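Local coordinates for inositol monophosphatase family protein (Staphylococcus aureus, PDB 5I3S) that probably hydrolyses phosphate monoesters of inositol or related sugars, as expected of the metal-dependent inositol monophosphatase family, at residues Gly9-Ala14 with Ile100-Tyr105; Glu96-Ser101 with Asp117-Val122. All blocks are in the same frame, centred on the assembly; numbering follows the deposited sequence.

Contact 1. Residues Gly9-Ala14 with Ile100-Tyr105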
ATOM      1  N   GLY A   9     -17.145 -18.080  11.375  1.00 25.58           N
ATOM      2  CA  GLY A   9     -16.495 -18.349  12.648  1.00 26.46           C
ATOM      3  C   GLY A   9     -15.173 -19.043  12.474  1.00 26.61           C
ATOM      4  O   GLY A   9     -14.155 -18.643  13.066  1.00 28.30           O
ATOM      5  N   LEU A  10     -15.179 -20.060  11.618  1.00 25.47           N
ATOM      6  CA  LEU A  10     -13.959 -20.772  11.224  1.00 23.90           C
ATOM      7  C   LEU A  10     -12.841 -19.825  10.774  1.00 23.32           C
ATOM      8  O   LEU A  10     -11.706 -19.944  11.210  1.00 22.68           O
ATOM      9  CB  LEU A  10     -14.276 -21.745  10.085  1.00 25.11           C
ATOM     10  CG  LEU A  10     -13.089 -22.505   9.491  1.00 25.60           C
ATOM     11  CD1 LEU A  10     -12.409 -23.324  10.580  1.00 27.11           C
ATOM     12  CD2 LEU A  10     -13.544 -23.411   8.376  1.00 26.66           C
ATOM     13  N   ILE A  11     -13.136 -18.880   9.897  1.00 21.77           N
ATOM     14  CA  ILE A  11     -12.043 -18.032   9.388  1.00 21.41           C
ATOM     15  C   ILE A  11     -11.490 -17.131  10.514  1.00 20.54           C
ATOM     16  O   ILE A  11     -10.277 -16.963  10.630  1.00 18.60           O
ATOM     17  CB  ILE A  11     -12.439 -17.280   8.097  1.00 20.46           C
ATOM     18  CG1 ILE A  11     -11.206 -16.764   7.369  1.00 20.58           C
ATOM     19  CG2 ILE A  11     -13.459 -16.190   8.366  1.00 20.25           C
ATOM     20  CD1 ILE A  11     -11.537 -16.129   6.025  1.00 21.05           C
ATOM     21  N   GLN A  12     -12.389 -16.604  11.347  1.00 20.18           N
ATOM     22  CA  GLN A  12     -12.030 -15.775  12.498  1.00 21.14           C
ATOM     23  C   GLN A  12     -11.212 -16.554  13.528  1.00 21.95           C
ATOM     24  O   GLN A  12     -10.178 -16.101  13.997  1.00 23.72           O
ATOM     25  CB  GLN A  12     -13.276 -15.177  13.129  1.00 20.67           C
ATOM     26  CG  GLN A  12     -13.833 -14.044  12.313  1.00 21.35           C
ATOM     27  CD  GLN A  12     -15.226 -13.607  12.764  1.00 24.78           C
ATOM     28  OE1 GLN A  12     -16.238 -14.282  12.493  1.00 27.32           O
ATOM     29  NE2 GLN A  12     -15.294 -12.466  13.424  1.00 24.98           N
ATOM     30  N   GLU A  13     -11.639 -17.764  13.800  1.00 23.33           N
ATOM     31  CA  GLU A  13     -10.951 -18.620  14.729  1.00 26.26           C
ATOM     32  C   GLU A  13      -9.553 -19.023  14.198  1.00 24.80           C
ATOM     33  O   GLU A  13      -8.562 -19.008  14.953  1.00 24.50           O
ATOM     34  CB  GLU A  13     -11.892 -19.808  15.051  1.00 30.46           C
ATOM     35  CG  GLU A  13     -11.481 -20.722  16.203  1.00 35.54           C
ATOM     36  CD  GLU A  13     -11.034 -19.985  17.432  1.00 38.01           C
ATOM     37  OE1 GLU A  13     -11.777 -19.099  17.902  1.00 37.32           O
ATOM     38  OE2 GLU A  13      -9.910 -20.286  17.903  1.00 48.43           O
ATOM     39  N   ALA A  14      -9.462 -19.343  12.903  1.00 23.43           N
ATOM     40  CA  ALA A  14      -8.165 -19.559  12.223  1.00 21.94           C
ATOM     41  C   ALA A  14      -7.273 -18.316  12.313  1.00 22.57           C
ATOM     42  O   ALA A  14      -6.062 -18.438  12.371  1.00 21.29           O
ATOM     43  CB  ALA A  14      -8.367 -19.943  10.773  1.00 20.84           C
ATOM     44  N   ILE A 100      -6.426 -14.219   5.369  1.00 16.25           N
ATOM     45  CA  ILE A 100      -6.944 -15.521   4.989  1.00 17.22           C
ATOM     46  C   ILE A 100      -8.148 -15.236   4.070  1.00 17.45           C
ATOM     47  O   ILE A 100      -8.911 -14.280   4.325  1.00 17.18           O
ATOM     48  CB  ILE A 100      -7.432 -16.359   6.176  1.00 18.20           C
ATOM     49  CG1 ILE A 100      -6.423 -16.391   7.324  1.00 18.12           C
ATOM     50  CG2 ILE A 100      -7.775 -17.779   5.706  1.00 18.55           C
ATOM     51  CD1 ILE A 100      -7.036 -16.780   8.660  1.00 18.18           C
ATOM     52  N   SER A 101      -8.263 -16.023   2.995  1.00 17.11           N
ATOM     53  CA  SER A 101      -9.311 -15.888   1.991  1.00 16.42           C
ATOM     54  C   SER A 101     -10.028 -17.213   1.740  1.00 17.34           C
ATOM     55  O   SER A 101      -9.403 -18.206   1.464  1.00 16.67           O
ATOM     56  CB  SER A 101      -8.700 -15.439   0.656  1.00 15.68           C
ATOM     57  OG  SER A 101      -9.693 -15.182  -0.349  1.00 14.06           O
ATOM     58  N   ILE A 102     -11.352 -17.200   1.753  1.00 19.79           N
ATOM     59  CA  ILE A 102     -12.153 -18.420   1.591  1.00 20.58           C
ATOM     60  C   ILE A 102     -13.254 -18.074   0.648  1.00 21.96           C
ATOM     61  O   ILE A 102     -14.000 -17.142   0.900  1.00 22.46           O
ATOM     62  CB  ILE A 102     -12.770 -18.910   2.935  1.00 20.80           C
ATOM     63  CG1 ILE A 102     -11.696 -19.612   3.773  1.00 20.41           C
ATOM     64  CG2 ILE A 102     -13.943 -19.844   2.725  1.00 20.53           C
ATOM     65  CD1 ILE A 102     -12.123 -19.992   5.174  1.00 20.89           C
ATOM     66  N   GLY A 103     -13.310 -18.792  -0.470  1.00 22.11           N
ATOM     67  CA  GLY A 103     -14.436 -18.707  -1.368  1.00 22.14           C
ATOM     68  C   GLY A 103     -15.151 -20.039  -1.322  1.00 22.24           C
ATOM     69  O   GLY A 103     -14.527 -21.124  -1.269  1.00 22.20           O
ATOM     70  N   ILE A 104     -16.459 -19.975  -1.324  1.00 22.28           N
ATOM     71  CA  ILE A 104     -17.232 -21.184  -1.310  1.00 23.97           C
ATOM     72  C   ILE A 104     -18.130 -21.182  -2.484  1.00 22.73           C
ATOM     73  O   ILE A 104     -18.839 -20.243  -2.719  1.00 21.84           O
ATOM     74  CB  ILE A 104     -18.048 -21.310  -0.037  1.00 25.46           C
ATOM     75  CG1 ILE A 104     -17.079 -21.432   1.132  1.00 25.17           C
ATOM     76  CG2 ILE A 104     -19.011 -22.527  -0.142  1.00 26.58           C
ATOM     77  CD1 ILE A 104     -17.793 -21.434   2.477  1.00 29.13           C
ATOM     78  N   TYR A 105     -18.100 -22.280  -3.210  1.00 27.68           N
ATOM     79  CA  TYR A 105     -18.834 -22.420  -4.467  1.00 29.66           C
ATOM     80  C   TYR A 105     -19.679 -23.686  -4.395  1.00 28.86           C
ATOM     81  O   TYR A 105     -19.216 -24.696  -3.874  1.00 27.25           O
ATOM     82  CB  TYR A 105     -17.840 -22.496  -5.640  1.00 30.76           C
ATOM     83  CG  TYR A 105     -17.317 -21.155  -6.176  1.00 31.32           C
ATOM     84  CD1 TYR A 105     -17.514 -20.819  -7.506  1.00 33.02           C
ATOM     85  CD2 TYR A 105     -16.583 -20.249  -5.370  1.00 30.74           C
ATOM     86  CE1 TYR A 105     -17.041 -19.621  -8.039  1.00 34.82           C
ATOM     87  CE2 TYR A 105     -16.105 -19.032  -5.887  1.00 31.20           C
ATOM     88  CZ  TYR A 105     -16.338 -18.710  -7.239  1.00 32.57           C
ATOM     89  OH  TYR A 105     -15.894 -17.534  -7.862  1.00 27.51           O
TER
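Ile100 and Ile102 meet Ile11 and Ala14 where helix 2-24 lies on a face of the large mixed sheet, a helix-on-sheet packing that belongs to the sugar phosphatase fold. Helix 9-14 and strand 100-105 run nearly antiparallel, their N-to-C directions 163° apart, and their short axes approach to 9.6 Å, a gap bridged across the two segments mainly by isoleucine and alanine side chains.

Ile100 reaches the helix with both its branches. CG2 lies anti to the backbone N and meets Ile11 CG1 at 3.9 Å. On the other branch CG1 stands beside the backbone N (chi1 -48°); beyond it CD1 reaches the helix backbone, 3.8 Å from Ile11 O and 4.0 Å from Ala14 CB. Ile100 CD1 thus touches both the methyl of Ala14 and its carbonyl carbon. Returning the contact, Ile11 holds CG1 anti to its own backbone N (chi1 -163°), and its CD1 ends 3.6 Å from Ile100 O, an apolar touch on a carbonyl rather than a hydrogen bond. The two isoleucine side chains slide past each other in opposite directions.

Ser101, next in the strand, turns its side chain away from the helix, while its backbone is hydrogen-bonded to Asp83 of strand 78-83. The alternation of the strand then brings Ile102 back to the helix side, again passing Ile11 in the opposite sense. Around this pair the neighbouring strands add Phe114, which touches both Ile11 and Ile102, and Trp80, which touches Ile102 and Leu10. Leu10 also packs on Phe48 of helix 37-56, so a second helix borders the same buried layer.

Ile102 CD1 finally settles against two carbons of one partner, 4.0 Å from Ile11 CD1 and equally far from Ile11 CB.

Contact 2. Residues Glu96-Ser101 with Asp117-Val122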
ATOM      1  N   GLU A  96       1.853  -8.054   9.086  1.00 20.93           N
ATOM      2  CA  GLU A  96       0.507  -7.550   8.900  1.00 20.48           C
ATOM      3  C   GLU A  96       0.310  -7.333   7.406  1.00 19.22           C
ATOM      4  O   GLU A  96       1.217  -7.625   6.622  1.00 19.66           O
ATOM      5  CB  GLU A  96       0.243  -6.228   9.690  1.00 22.26           C
ATOM      6  CG  GLU A  96       1.069  -5.043   9.230  1.00 23.65           C
ATOM      7  CD  GLU A  96       0.823  -3.731   9.988  1.00 24.57           C
ATOM      8  OE1 GLU A  96       1.436  -2.718   9.563  1.00 25.44           O
ATOM      9  OE2 GLU A  96       0.062  -3.696  10.974  1.00 24.71           O
ATOM     10  N   ASN A  97      -0.889  -6.877   7.027  1.00 17.19           N
ATOM     11  CA  ASN A  97      -1.289  -6.685   5.637  1.00 16.99           C
ATOM     12  C   ASN A  97      -1.358  -7.950   4.830  1.00 16.70           C
ATOM     13  O   ASN A  97      -0.993  -7.963   3.645  1.00 15.43           O
ATOM     14  CB  ASN A  97      -0.398  -5.599   4.967  1.00 17.34           C
ATOM     15  CG  ASN A  97      -0.447  -4.303   5.744  1.00 16.28           C
ATOM     16  OD1 ASN A  97      -1.508  -3.911   6.251  1.00 16.75           O
ATOM     17  ND2 ASN A  97       0.669  -3.670   5.886  1.00 16.12           N
ATOM     18  N   PHE A  98      -1.881  -9.002   5.481  1.00 15.96           N
ATOM     19  CA  PHE A  98      -2.081 -10.289   4.855  1.00 16.22           C
ATOM     20  C   PHE A  98      -3.426 -10.822   5.278  1.00 16.14           C
ATOM     21  O   PHE A  98      -3.887 -10.532   6.369  1.00 16.42           O
ATOM     22  CB  PHE A  98      -1.012 -11.299   5.281  1.00 17.68           C
ATOM     23  CG  PHE A  98      -0.951 -11.537   6.775  1.00 17.87           C
ATOM     24  CD1 PHE A  98      -1.778 -12.490   7.392  1.00 18.83           C
ATOM     25  CD2 PHE A  98      -0.080 -10.826   7.547  1.00 18.08           C
ATOM     26  CE1 PHE A  98      -1.723 -12.720   8.760  1.00 18.46           C
ATOM     27  CE2 PHE A  98      -0.007 -11.046   8.922  1.00 18.76           C
ATOM     28  CZ  PHE A  98      -0.829 -11.988   9.530  1.00 18.84           C
ATOM     29  N   ALA A  99      -4.047 -11.618   4.424  1.00 15.54           N
ATOM     30  CA  ALA A  99      -5.402 -12.102   4.719  1.00 16.90           C
ATOM     31  C   ALA A  99      -5.522 -13.625   4.610  1.00 16.79           C
ATOM     32  O   ALA A  99      -4.800 -14.228   3.857  1.00 17.31           O
ATOM     33  CB  ALA A  99      -6.408 -11.431   3.792  1.00 16.24           C
ATOM     34  N   ILE A 100      -6.426 -14.219   5.369  1.00 16.25           N
ATOM     35  CA  ILE A 100      -6.944 -15.521   4.989  1.00 17.22           C
ATOM     36  C   ILE A 100      -8.148 -15.236   4.070  1.00 17.45           C
ATOM     37  O   ILE A 100      -8.911 -14.280   4.325  1.00 17.18           O
ATOM     38  CB  ILE A 100      -7.432 -16.359   6.176  1.00 18.20           C
ATOM     39  CG1 ILE A 100      -6.423 -16.391   7.324  1.00 18.12           C
ATOM     40  CG2 ILE A 100      -7.775 -17.779   5.706  1.00 18.55           C
ATOM     41  CD1 ILE A 100      -7.036 -16.780   8.660  1.00 18.18           C
ATOM     42  N   SER A 101      -8.263 -16.023   2.995  1.00 17.11           N
ATOM     43  CA  SER A 101      -9.311 -15.888   1.991  1.00 16.42           C
ATOM     44  C   SER A 101     -10.028 -17.213   1.740  1.00 17.34           C
ATOM     45  O   SER A 101      -9.403 -18.206   1.464  1.00 16.67           O
ATOM     46  CB  SER A 101      -8.700 -15.439   0.656  1.00 15.68           C
ATOM     47  OG  SER A 101      -9.693 -15.182  -0.349  1.00 14.06           O
ATOM     48  N   ASP A 117      -8.684  -9.773   7.334  1.00 20.61           N
ATOM     49  CA  ASP A 117      -7.438  -9.032   7.551  1.00 21.78           C
ATOM     50  C   ASP A 117      -7.088  -9.336   9.009  1.00 22.44           C
ATOM     51  O   ASP A 117      -7.607  -8.727   9.926  1.00 24.52           O
ATOM     52  CB  ASP A 117      -7.600  -7.512   7.270  1.00 20.31           C
ATOM     53  CG  ASP A 117      -6.319  -6.713   7.476  1.00 20.85           C
ATOM     54  OD1 ASP A 117      -5.422  -7.158   8.261  1.00 22.86           O
ATOM     55  OD2 ASP A 117      -6.203  -5.621   6.875  1.00 20.07           O
ATOM     56  N   VAL A 118      -6.255 -10.334   9.184  1.00 22.19           N
ATOM     57  CA  VAL A 118      -6.018 -10.922  10.479  1.00 23.41           C
ATOM     58  C   VAL A 118      -5.494  -9.884  11.494  1.00 25.70           C
ATOM     59  O   VAL A 118      -5.996  -9.843  12.610  1.00 24.34           O
ATOM     60  CB  VAL A 118      -5.008 -12.090  10.390  1.00 22.48           C
ATOM     61  CG1 VAL A 118      -4.630 -12.580  11.775  1.00 22.36           C
ATOM     62  CG2 VAL A 118      -5.592 -13.226   9.550  1.00 22.62           C
ATOM     63  N   MET A 119      -4.518  -9.057  11.099  1.00 23.96           N
ATOM     64  CA  MET A 119      -3.901  -8.167  12.037  1.00 25.22           C
ATOM     65  C   MET A 119      -4.714  -6.929  12.364  1.00 24.55           C
ATOM     66  O   MET A 119      -4.486  -6.332  13.413  1.00 25.07           O
ATOM     67  CB  MET A 119      -2.455  -7.830  11.666  1.00 23.38           C
ATOM     68  CG  MET A 119      -1.529  -9.039  11.599  1.00 24.52           C
ATOM     69  SD  MET A 119      -1.505 -10.304  12.898  1.00 25.84           S
ATOM     70  CE  MET A 119      -0.705  -9.297  14.146  1.00 26.65           C
ATOM     71  N   ALA A 120      -5.680  -6.547  11.539  1.00 24.10           N
ATOM     72  CA  ALA A 120      -6.620  -5.483  11.942  1.00 23.05           C
ATOM     73  C   ALA A 120      -7.910  -6.014  12.557  1.00 23.46           C
ATOM     74  O   ALA A 120      -8.754  -5.247  12.990  1.00 28.82           O
ATOM     75  CB  ALA A 120      -6.946  -4.634  10.760  1.00 23.73           C
ATOM     76  N   ASP A 121      -8.085  -7.313  12.594  1.00 22.80           N
ATOM     77  CA  ASP A 121      -9.385  -7.925  12.941  1.00 25.44           C
ATOM     78  C   ASP A 121     -10.562  -7.368  12.110  1.00 23.51           C
ATOM     79  O   ASP A 121     -11.582  -6.884  12.669  1.00 22.79           O
ATOM     80  CB  ASP A 121      -9.654  -7.824  14.485  1.00 26.55           C
ATOM     81  CG  ASP A 121     -10.831  -8.720  14.968  1.00 30.18           C
ATOM     82  OD1 ASP A 121     -11.361  -9.622  14.231  1.00 27.85           O
ATOM     83  OD2 ASP A 121     -11.242  -8.514  16.136  1.00 36.09           O
ATOM     84  N   VAL A 122     -10.394  -7.364  10.791  1.00 21.52           N
ATOM     85  CA  VAL A 122     -11.470  -6.913   9.916  1.00 20.96           C
ATOM     86  C   VAL A 122     -11.779  -7.998   8.901  1.00 20.16           C
ATOM     87  O   VAL A 122     -10.932  -8.388   8.095  1.00 19.58           O
ATOM     88  CB  VAL A 122     -11.123  -5.606   9.164  1.00 23.33           C
ATOM     89  CG1 VAL A 122     -12.298  -5.158   8.301  1.00 22.03           C
ATOM     90  CG2 VAL A 122     -10.696  -4.458  10.127  1.00 24.33           C
TER
HETATM   91  O   HOH W   1      -3.068  -5.791   8.655  1.00 13.92           O
HETATM   92  O   HOH W   2      -4.431  -4.183   5.957  1.00 26.12           O
HETATM   93  O   HOH W   3      -3.222  -8.847   8.598  1.00 25.19           O
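Phe98 meets Val118 and Met119 at the turn of a beta hairpin; this turn, between strands 109-117 and 122-127, closes in a G1 beta bulge, Asp121 and Val122 both facing Asp117. The two consecutive side chains of this turn are presented to the Phe98 ring from oblique directions. Val118 brings its branch point, with CB 3.7 Å from Phe98 CE1. Met119 brings its CG to 3.7 Å from Phe98 CZ, also obliquely, and the bend at chi2 keeps the sulfur near the ring. SD lies 5.0 Å from the ring centroid of Phe98 and 65° off the ring normal, a slanted Met-aromatic contact. Phe91 of helix 88-94 also meets the aromatic ring, with the two planes at about 60°.

The ends of this patch differ in character. At one, Val118 CG2 rests against Ile100 CD1 within the buried layer. At the other, Met119 CB touches Glu96 CB, and the extended chain of Glu96 carries its carboxylate to a hydrogen bond with Asn195 of the second subunit, so the contact borders the dimer interface.

No direct hydrogen bond joins the two segments; water does so instead. Asp117, with CG anti to its backbone N (chi1 -180°), offers its carboxylate to three water molecules. One accepts the N-H of Asn97 at 2.9 Å from Asn97 N and lies 2.8 Å from Asp117 OD1, to which it can donate, while a second lies between Asn97 OD1 and Asp117 OD2.

The third water has its oxygen over the centre of the Phe98 ring, 3.7 Å above the ring plane. It lies within hydrogen-bonding distance of Phe98 O and Asp117 OD1, and this water oxygen accepts from Met119 N at 2.8 Å.

From the N terminus, helix 2-24 comes first, and contact 1 closes a long loop: the 85 residues after Ala14, which include helix 37-56 and strand 78-83, return the chain to strand 99-106, against which the helix packs. Contact 2 closes a shorter one, formed by the rest of strand 99-106 and the antiparallel strand 109-117. Neither loop contains the other; the second begins on the strand where the first ends, with Ile100 and Ser101 common to both. The centres lie about 11 Å apart. They join the N-terminal helix to strand 99-106, an inner strand of the seven-stranded sheet, and the start of that strand, with the loop before it, to the turn of the following hairpin.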